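Local coordinates for chitooligosaccharide oxidase (Gibberella zeae, PDB 6Y0R), which oxidises the C1 hydroxyl of chitooligosaccharides to the lactone, using bicovalently bound FAD and reducing molecular oxygen to hydrogen peroxide, at residues Lys355-Phe360 and Arg429-Ser434; Ser371-Met376 and Leu404-Asp409; Asn338-Ser343 and Asp420-Ile425. All coordinates share one frame; numbering follows the deposited sequence.

Contact 1: Lys355-Phe360 and Arg429-Ser434; sequences KSFVNF and RQSISS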
# COMPACT_ATOMS: atom_id res chain seq x y z
N LYS A 355 -6.04 -9.24 25.23
CA LYS A 355 -5.81 -10.55 25.89
C LYS A 355 -6.12 -11.72 24.95
O LYS A 355 -5.30 -12.63 24.88
CB LYS A 355 -6.61 -10.68 27.18
CG LYS A 355 -6.01 -9.92 28.34
CD LYS A 355 -6.75 -10.16 29.67
CE LYS A 355 -6.19 -9.26 30.75
NZ LYS A 355 -7.12 -9.12 31.91
N SER A 356 -7.21 -11.66 24.17
CA SER A 356 -7.58 -12.72 23.20
C SER A 356 -6.47 -12.86 22.17
O SER A 356 -6.04 -13.96 21.84
CB SER A 356 -8.88 -12.45 22.50
OG SER A 356 -9.90 -12.31 23.46
N PHE A 357 -6.04 -11.72 21.62
CA PHE A 357 -4.95 -11.65 20.63
C PHE A 357 -3.67 -12.28 21.19
O PHE A 357 -3.05 -13.13 20.56
CB PHE A 357 -4.79 -10.19 20.22
CG PHE A 357 -3.63 -9.91 19.33
CD1 PHE A 357 -3.54 -10.49 18.08
CD2 PHE A 357 -2.66 -9.00 19.70
CE1 PHE A 357 -2.47 -10.22 17.25
CE2 PHE A 357 -1.58 -8.73 18.87
CZ PHE A 357 -1.49 -9.35 17.65
N VAL A 358 -3.22 -11.81 22.35
CA VAL A 358 -1.96 -12.29 22.98
C VAL A 358 -2.09 -13.80 23.29
O VAL A 358 -1.13 -14.52 23.10
CB VAL A 358 -1.65 -11.46 24.24
CG1 VAL A 358 -0.58 -12.13 25.06
CG2 VAL A 358 -1.28 -10.01 23.90
N ASN A 359 -3.27 -14.24 23.76
CA ASN A 359 -3.55 -15.69 24.00
C ASN A 359 -3.30 -16.50 22.72
O ASN A 359 -2.59 -17.53 22.78
CB ASN A 359 -4.96 -15.86 24.59
CG ASN A 359 -5.04 -15.38 26.03
OD1 ASN A 359 -4.03 -14.97 26.63
ND2 ASN A 359 -6.23 -15.45 26.60
N PHE A 360 -3.78 -16.04 21.56
CA PHE A 360 -3.57 -16.71 20.26
C PHE A 360 -2.07 -16.68 19.93
O PHE A 360 -1.48 -17.71 19.56
CB PHE A 360 -4.40 -16.07 19.15
CG PHE A 360 -4.30 -16.81 17.84
CD1 PHE A 360 -3.18 -16.66 17.02
CD2 PHE A 360 -5.26 -17.74 17.47
CE1 PHE A 360 -3.06 -17.37 15.84
CE2 PHE A 360 -5.15 -18.43 16.28
CZ PHE A 360 -4.04 -18.27 15.49
N ARG A 429 -5.78 -12.92 12.75
CA ARG A 429 -6.65 -11.76 12.52
C ARG A 429 -7.95 -11.90 13.32
O ARG A 429 -8.40 -10.94 13.96
CB ARG A 429 -6.94 -11.64 11.02
CG ARG A 429 -7.85 -10.47 10.72
CD ARG A 429 -8.07 -10.30 9.24
NE ARG A 429 -9.17 -11.17 8.84
CZ ARG A 429 -9.05 -12.32 8.27
NH1 ARG A 429 -10.15 -13.01 7.93
NH2 ARG A 429 -7.84 -12.79 8.00
N GLN A 430 -8.59 -13.07 13.25
CA GLN A 430 -9.91 -13.26 13.88
C GLN A 430 -9.81 -13.25 15.41
O GLN A 430 -10.84 -12.95 16.01
CB GLN A 430 -10.57 -14.55 13.37
CG GLN A 430 -11.12 -14.39 11.97
CD GLN A 430 -11.86 -15.63 11.51
OE1 GLN A 430 -11.62 -16.72 12.02
NE2 GLN A 430 -12.74 -15.44 10.53
N SER A 431 -8.63 -13.50 15.99
CA SER A 431 -8.42 -13.36 17.46
C SER A 431 -8.81 -11.95 17.88
O SER A 431 -9.17 -11.76 19.06
CB SER A 431 -7.03 -13.70 17.91
OG SER A 431 -6.09 -12.71 17.49
N ILE A 432 -8.71 -10.97 16.97
CA ILE A 432 -9.22 -9.60 17.18
C ILE A 432 -10.59 -9.43 16.52
O ILE A 432 -11.53 -8.99 17.19
CB ILE A 432 -8.20 -8.57 16.66
CG1 ILE A 432 -6.85 -8.75 17.37
CG2 ILE A 432 -8.77 -7.17 16.82
CD1 ILE A 432 -5.77 -7.92 16.80
N SER A 433 -10.74 -9.70 15.22
CA SER A 433 -11.87 -9.14 14.46
C SER A 433 -13.18 -9.83 14.88
O SER A 433 -14.20 -9.18 14.78
CB SER A 433 -11.67 -9.20 12.96
OG SER A 433 -11.49 -10.54 12.53
N SER A 434 -13.13 -11.06 15.38
CA SER A 434 -14.38 -11.80 15.68
C SER A 434 -15.09 -11.17 16.89
O SER A 434 -16.28 -11.44 17.11
CB SER A 434 -14.14 -13.28 15.83
OG SER A 434 -13.34 -13.54 16.96
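Phe357 and Phe360 meet Ser431 and Ile432 where two helices, 351-367 and 420-433, run antiparallel over one face of the seven-stranded antiparallel sheet. The axes of the short segments approach to 8.3 Å at an angle of 165°, and the small side chain of Ser431 sits in the seam. Its CB packs 3.8 Å from Phe360 CB, while its OG reaches the edge of the neighbouring ring, in plane, with Phe357 CD1 at 3.4 Å. That hydroxyl is hydrogen-bonded to Leu428 O, one turn back in its own helix, so its polar need is met without the opposing helix. Such a pair of helices backing an antiparallel sheet fits the substrate domain of berberine-bridge-enzyme-like oxidases. Toward the sheet the contact turns apolar. A chi1 of 174° sets Phe357 CG beside its carbonyl carbon, close to the Ile432 side chain, and Ile432 lays CD1 over one face of the ring, nearer the rim than the middle: a CH-pi contact with Ile432 CD1 4.0 Å from the centroid of the Phe357 ring. Ile432 also touches Phe405 of the sheet below. On the outer side of the seam, Ser356 CB rests 3.5 Å from the carbonyl oxygen Ser431 O.

Contact 2: Ser371-Met376 and Leu404-Asp409; sequences SWWLQM and LFQFYD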
# COMPACT_ATOMS: atom_id res chain seq x y z
N SER A 371 7.13 -19.11 9.61
CA SER A 371 7.85 -17.83 9.86
C SER A 371 6.85 -16.69 9.63
O SER A 371 6.76 -16.14 8.52
CB SER A 371 9.13 -17.68 9.10
OG SER A 371 8.95 -18.01 7.75
N TRP A 372 5.97 -16.53 10.59
CA TRP A 372 4.91 -15.49 10.52
C TRP A 372 5.39 -14.22 11.23
O TRP A 372 6.28 -14.28 12.06
CB TRP A 372 3.60 -16.02 11.11
CG TRP A 372 3.68 -16.32 12.56
CD1 TRP A 372 3.96 -17.52 13.14
CD2 TRP A 372 3.47 -15.40 13.65
NE1 TRP A 372 3.99 -17.40 14.50
CE2 TRP A 372 3.68 -16.11 14.85
CE3 TRP A 372 3.18 -14.04 13.73
CZ2 TRP A 372 3.57 -15.52 16.10
CZ3 TRP A 372 3.06 -13.46 14.98
CH2 TRP A 372 3.28 -14.17 16.15
N TRP A 373 4.83 -13.07 10.87
CA TRP A 373 5.06 -11.85 11.67
C TRP A 373 3.86 -10.93 11.47
O TRP A 373 3.06 -11.15 10.54
CB TRP A 373 6.34 -11.10 11.33
CG TRP A 373 6.53 -10.75 9.89
CD1 TRP A 373 7.22 -11.48 8.98
CD2 TRP A 373 6.07 -9.57 9.20
NE1 TRP A 373 7.22 -10.85 7.77
CE2 TRP A 373 6.51 -9.68 7.87
CE3 TRP A 373 5.25 -8.51 9.54
CZ2 TRP A 373 6.23 -8.72 6.90
CZ3 TRP A 373 4.94 -7.56 8.58
CH2 TRP A 373 5.41 -7.68 7.26
N LEU A 374 3.73 -9.92 12.32
CA LEU A 374 2.64 -8.94 12.12
C LEU A 374 3.14 -7.59 12.60
O LEU A 374 4.14 -7.53 13.33
CB LEU A 374 1.36 -9.37 12.80
CG LEU A 374 1.42 -9.46 14.32
CD1 LEU A 374 1.03 -8.13 14.96
CD2 LEU A 374 0.52 -10.58 14.81
N GLN A 375 2.50 -6.55 12.10
CA GLN A 375 2.73 -5.18 12.57
C GLN A 375 1.39 -4.63 13.03
O GLN A 375 0.34 -4.94 12.43
CB GLN A 375 3.34 -4.27 11.50
CG GLN A 375 4.66 -4.71 10.93
CD GLN A 375 4.86 -4.02 9.60
OE1 GLN A 375 3.92 -3.81 8.82
NE2 GLN A 375 6.09 -3.61 9.35
N MET A 376 1.43 -3.88 14.10
CA MET A 376 0.27 -3.08 14.55
C MET A 376 0.65 -1.60 14.50
O MET A 376 1.47 -1.16 15.30
CB MET A 376 -0.14 -3.45 15.97
CG MET A 376 -1.37 -2.72 16.38
SD MET A 376 -1.96 -3.22 17.97
CE MET A 376 -0.77 -2.41 19.01
N LEU A 404 -3.90 -0.17 12.23
CA LEU A 404 -3.74 -0.94 10.98
C LEU A 404 -2.84 -2.11 11.32
O LEU A 404 -1.66 -1.91 11.68
CB LEU A 404 -3.09 -0.09 9.89
CG LEU A 404 -2.69 -0.83 8.61
CD1 LEU A 404 -3.77 -1.78 8.18
CD2 LEU A 404 -2.37 0.12 7.47
N PHE A 405 -3.35 -3.32 11.16
CA PHE A 405 -2.54 -4.52 11.33
C PHE A 405 -2.19 -5.09 9.95
O PHE A 405 -3.06 -5.12 9.01
CB PHE A 405 -3.32 -5.62 12.05
CG PHE A 405 -3.66 -5.37 13.50
CD1 PHE A 405 -4.75 -4.59 13.84
CD2 PHE A 405 -2.87 -5.88 14.50
CE1 PHE A 405 -5.06 -4.35 15.17
CE2 PHE A 405 -3.19 -5.66 15.83
CZ PHE A 405 -4.29 -4.90 16.16
N GLN A 406 -0.94 -5.54 9.84
CA GLN A 406 -0.48 -6.33 8.70
C GLN A 406 -0.06 -7.72 9.21
O GLN A 406 0.69 -7.77 10.16
CB GLN A 406 0.66 -5.64 7.97
CG GLN A 406 1.14 -6.52 6.85
CD GLN A 406 2.23 -5.89 6.02
OE1 GLN A 406 2.94 -4.93 6.41
NE2 GLN A 406 2.39 -6.45 4.85
N PHE A 407 -0.58 -8.78 8.61
CA PHE A 407 -0.24 -10.18 9.00
C PHE A 407 0.45 -10.84 7.81
O PHE A 407 -0.05 -10.71 6.71
CB PHE A 407 -1.48 -10.98 9.37
CG PHE A 407 -2.43 -10.31 10.33
CD1 PHE A 407 -2.18 -10.32 11.69
CD2 PHE A 407 -3.52 -9.58 9.87
CE1 PHE A 407 -3.05 -9.72 12.59
CE2 PHE A 407 -4.41 -9.00 10.77
CZ PHE A 407 -4.14 -9.03 12.12
N TYR A 408 1.58 -11.49 8.04
CA TYR A 408 2.46 -11.98 6.95
C TYR A 408 3.01 -13.36 7.29
O TYR A 408 3.37 -13.59 8.46
CB TYR A 408 3.57 -10.96 6.74
CG TYR A 408 4.24 -10.90 5.40
CD1 TYR A 408 5.30 -11.73 5.10
CD2 TYR A 408 3.92 -9.89 4.50
CE1 TYR A 408 6.02 -11.62 3.91
CE2 TYR A 408 4.61 -9.78 3.30
CZ TYR A 408 5.67 -10.63 3.01
OH TYR A 408 6.33 -10.46 1.83
N ASP A 409 3.03 -14.24 6.29
CA ASP A 409 3.63 -15.60 6.44
C ASP A 409 4.38 -15.90 5.16
O ASP A 409 3.77 -15.84 4.09
CB ASP A 409 2.55 -16.60 6.74
CG ASP A 409 3.09 -18.01 6.99
OD1 ASP A 409 4.24 -18.12 7.45
OD2 ASP A 409 2.30 -18.92 6.85
O HOH W 1 5.94 -19.92 6.92
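Met376 and Phe405, with Leu374 and Phe407 beside them, form the apolar centre of this antiparallel strand pair. Met376 flanks its partner in a Met-aromatic contact, with Met376 SD 3.4 Å from Phe405 CZ and Met376 CG over the face of the Phe405 ring; Leu374 CB meets Phe407 CD1 at 3.8 Å. On the opposite sheet face, Trp373 and Tyr408 lie side by side, with Tyr408 CB over the middle of the indole's six-membered ring, 3.5 Å from its centroid. The ring planes are only 16° apart but slid, so Trp373 CZ2 comes over the rim of the phenol, 3.3 Å from Tyr408 CG. The ladder itself rests on paired bonds at Trp373-Tyr408 and Gln375-Gln406, among them Trp373 N to Tyr408 O at 2.9 Å. At the polar edge a water accepts from Ser371 N and donates to Asp409 OD1, while Asp409 OD2 is hydrogen-bonded to Tyr417 OH. The face with Leu374, Met376, Phe405 and Phe407 thus packs against helices 351-367 and 420-433. The other brings the side chain of Gln406 to about 6 Å from the FAD, which suggests that this face of the sheet helps line the flavin side of the active-site region.

Contact 3: Asn338-Ser343 and Asp420-Ile425; sequences NFYASS and DGFNLI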
# COMPACT_ATOMS: atom_id res chain seq x y z
N ASN A 338 7.66 -15.24 -1.40
CA ASN A 338 6.71 -16.37 -1.55
C ASN A 338 5.86 -16.41 -0.28
O ASN A 338 6.33 -16.87 0.74
CB ASN A 338 7.47 -17.68 -1.78
CG ASN A 338 6.59 -18.83 -2.19
OD1 ASN A 338 5.37 -18.72 -2.27
ND2 ASN A 338 7.21 -19.99 -2.39
N PHE A 339 4.69 -15.78 -0.31
CA PHE A 339 3.99 -15.44 0.95
C PHE A 339 2.48 -15.32 0.79
O PHE A 339 1.92 -15.31 -0.30
CB PHE A 339 4.58 -14.14 1.49
CG PHE A 339 4.22 -12.94 0.66
CD1 PHE A 339 4.89 -12.65 -0.51
CD2 PHE A 339 3.22 -12.07 1.09
CE1 PHE A 339 4.62 -11.52 -1.26
CE2 PHE A 339 2.97 -10.91 0.35
CZ PHE A 339 3.63 -10.66 -0.84
N TYR A 340 1.84 -15.30 1.94
CA TYR A 340 0.42 -14.96 2.12
C TYR A 340 0.34 -13.86 3.19
O TYR A 340 1.16 -13.81 4.08
CB TYR A 340 -0.37 -16.19 2.54
CG TYR A 340 -1.80 -15.89 2.90
CD1 TYR A 340 -2.68 -15.31 2.00
CD2 TYR A 340 -2.26 -16.12 4.19
CE1 TYR A 340 -3.97 -15.00 2.35
CE2 TYR A 340 -3.56 -15.85 4.55
CZ TYR A 340 -4.42 -15.24 3.64
OH TYR A 340 -5.70 -14.97 4.02
N ALA A 341 -0.57 -12.93 2.99
CA ALA A 341 -0.75 -11.79 3.91
C ALA A 341 -2.21 -11.49 4.06
O ALA A 341 -3.07 -11.89 3.25
CB ALA A 341 -0.01 -10.58 3.38
N SER A 342 -2.51 -10.75 5.12
CA SER A 342 -3.86 -10.20 5.35
C SER A 342 -3.66 -8.92 6.16
O SER A 342 -2.52 -8.54 6.39
CB SER A 342 -4.72 -11.19 6.11
OG SER A 342 -6.05 -10.78 6.20
N SER A 343 -4.76 -8.28 6.49
CA SER A 343 -4.70 -6.98 7.20
C SER A 343 -5.96 -6.81 8.02
O SER A 343 -6.98 -7.54 7.81
CB SER A 343 -4.47 -5.80 6.27
OG SER A 343 -5.56 -5.63 5.34
N ASP A 420 -2.26 -24.77 5.55
CA ASP A 420 -2.44 -24.47 7.00
C ASP A 420 -1.99 -23.04 7.30
O ASP A 420 -2.48 -22.50 8.29
CB ASP A 420 -1.79 -25.48 7.96
CG ASP A 420 -0.28 -25.61 7.87
OD1 ASP A 420 0.35 -24.93 7.05
OD2 ASP A 420 0.27 -26.46 8.60
N GLY A 421 -1.17 -22.43 6.45
CA GLY A 421 -0.78 -21.00 6.57
C GLY A 421 -1.96 -20.06 6.46
O GLY A 421 -2.01 -19.01 7.20
N PHE A 422 -2.91 -20.35 5.57
CA PHE A 422 -4.16 -19.57 5.49
C PHE A 422 -4.86 -19.59 6.84
O PHE A 422 -5.41 -18.54 7.26
CB PHE A 422 -5.09 -20.12 4.40
CG PHE A 422 -4.50 -20.12 3.01
CD1 PHE A 422 -3.89 -19.00 2.49
CD2 PHE A 422 -4.63 -21.23 2.17
CE1 PHE A 422 -3.37 -18.98 1.21
CE2 PHE A 422 -4.16 -21.19 0.87
CZ PHE A 422 -3.50 -20.09 0.39
N ASN A 423 -4.95 -20.77 7.50
CA ASN A 423 -5.72 -20.86 8.76
C ASN A 423 -4.93 -20.16 9.89
O ASN A 423 -5.57 -19.57 10.76
CB ASN A 423 -6.07 -22.29 9.16
CG ASN A 423 -7.40 -22.35 9.89
OD1 ASN A 423 -8.43 -21.93 9.35
ND2 ASN A 423 -7.41 -22.86 11.11
N LEU A 424 -3.61 -20.19 9.84
CA LEU A 424 -2.78 -19.53 10.88
C LEU A 424 -3.10 -18.03 10.81
O LEU A 424 -3.37 -17.40 11.86
CB LEU A 424 -1.30 -19.74 10.57
CG LEU A 424 -0.33 -18.91 11.41
CD1 LEU A 424 -0.46 -19.26 12.87
CD2 LEU A 424 1.09 -19.09 10.93
N ILE A 425 -3.02 -17.47 9.60
CA ILE A 425 -3.19 -15.98 9.45
C ILE A 425 -4.64 -15.59 9.74
O ILE A 425 -4.89 -14.52 10.37
CB ILE A 425 -2.70 -15.55 8.06
CG1 ILE A 425 -1.18 -15.69 7.92
CG2 ILE A 425 -3.14 -14.13 7.71
CD1 ILE A 425 -0.39 -14.87 8.89
O HOH W 2 -6.93 -16.83 5.58
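Tyr340 and Phe422 join an outermost strand of the seven-stranded antiparallel sheet, 338-346, to the helix 420-433 that packs on it. The segment axes lie 9.0 Å apart and the helix runs at 26° to the strand, so residues one turn apart on the helix, Phe422 and Ile425, both reach side chains of the strand. The two rings make a T-shaped pair. Phe422 presents its edge to the face of Tyr340, with CD1 over the ring centre; the centroids are 4.9 Å apart and the planes stand at 88°. Phe422 CD1 comes within 3.7 Å of Tyr340 CD2, and Phe422 CE1 within 3.8 Å of Tyr340 CD1.

Helix-on-sheet packing of this kind is consistent with the substrate domain of berberine-bridge-enzyme-like oxidases, with the helices on the face away from the flavin. Ile425 adds a second contact to the same ring: it slides past the tyrosine in the opposite direction, and its CG2 approaches Tyr340 CE2 at 3.6 Å, on the other side of the ring plane from Phe422. Because Ile425 CG2 is anti to its backbone N, beside the carbonyl carbon, it can also touch the next strand residue whose side chain starts toward the helix, with Ser342 CB 3.7 Å away.

Polar groups are settled along the border of this apolar patch. A water donates to Tyr340 OH at 2.7 Å and to the helix carbonyl oxygen Phe422 O at 2.8 Å, tying the phenol to the helix backbone. The same hydroxyl is hydrogen-bonded to Asp449 OD1, and the second carboxylate oxygen, Asp449 OD2, is hydrogen-bonded to Ser342 OG. One acidic side chain thus bridges two alternate residues of the edge strand, and its charge would probably polarise both hydroxyls. Tyr417 also packs against both Tyr340 and Phe422.

Along the chain contact 2 is nested inside the loops closed by the other two, while contacts 1 and 3 cross. Strand 338-346, helix 351-367 and strand 371-378 form a beta-alpha-beta crossover, and strand 403-411 fills the gap between its parallel strands. Contacts 2 and 3, with centres about 9 Å apart, reach the same seven-stranded sheet through neighbouring strands 403-411 and 338-346, probably joined by backbone bonds such as Ser342 N with Phe407 O. Contact 1 has its centre about 13 Å from that of contact 2 and shares helix 420-433 with contact 3. Packing such as Phe357 on Leu374 makes the helix side one continuous core; contact 2 also has a part on the flavin-side face.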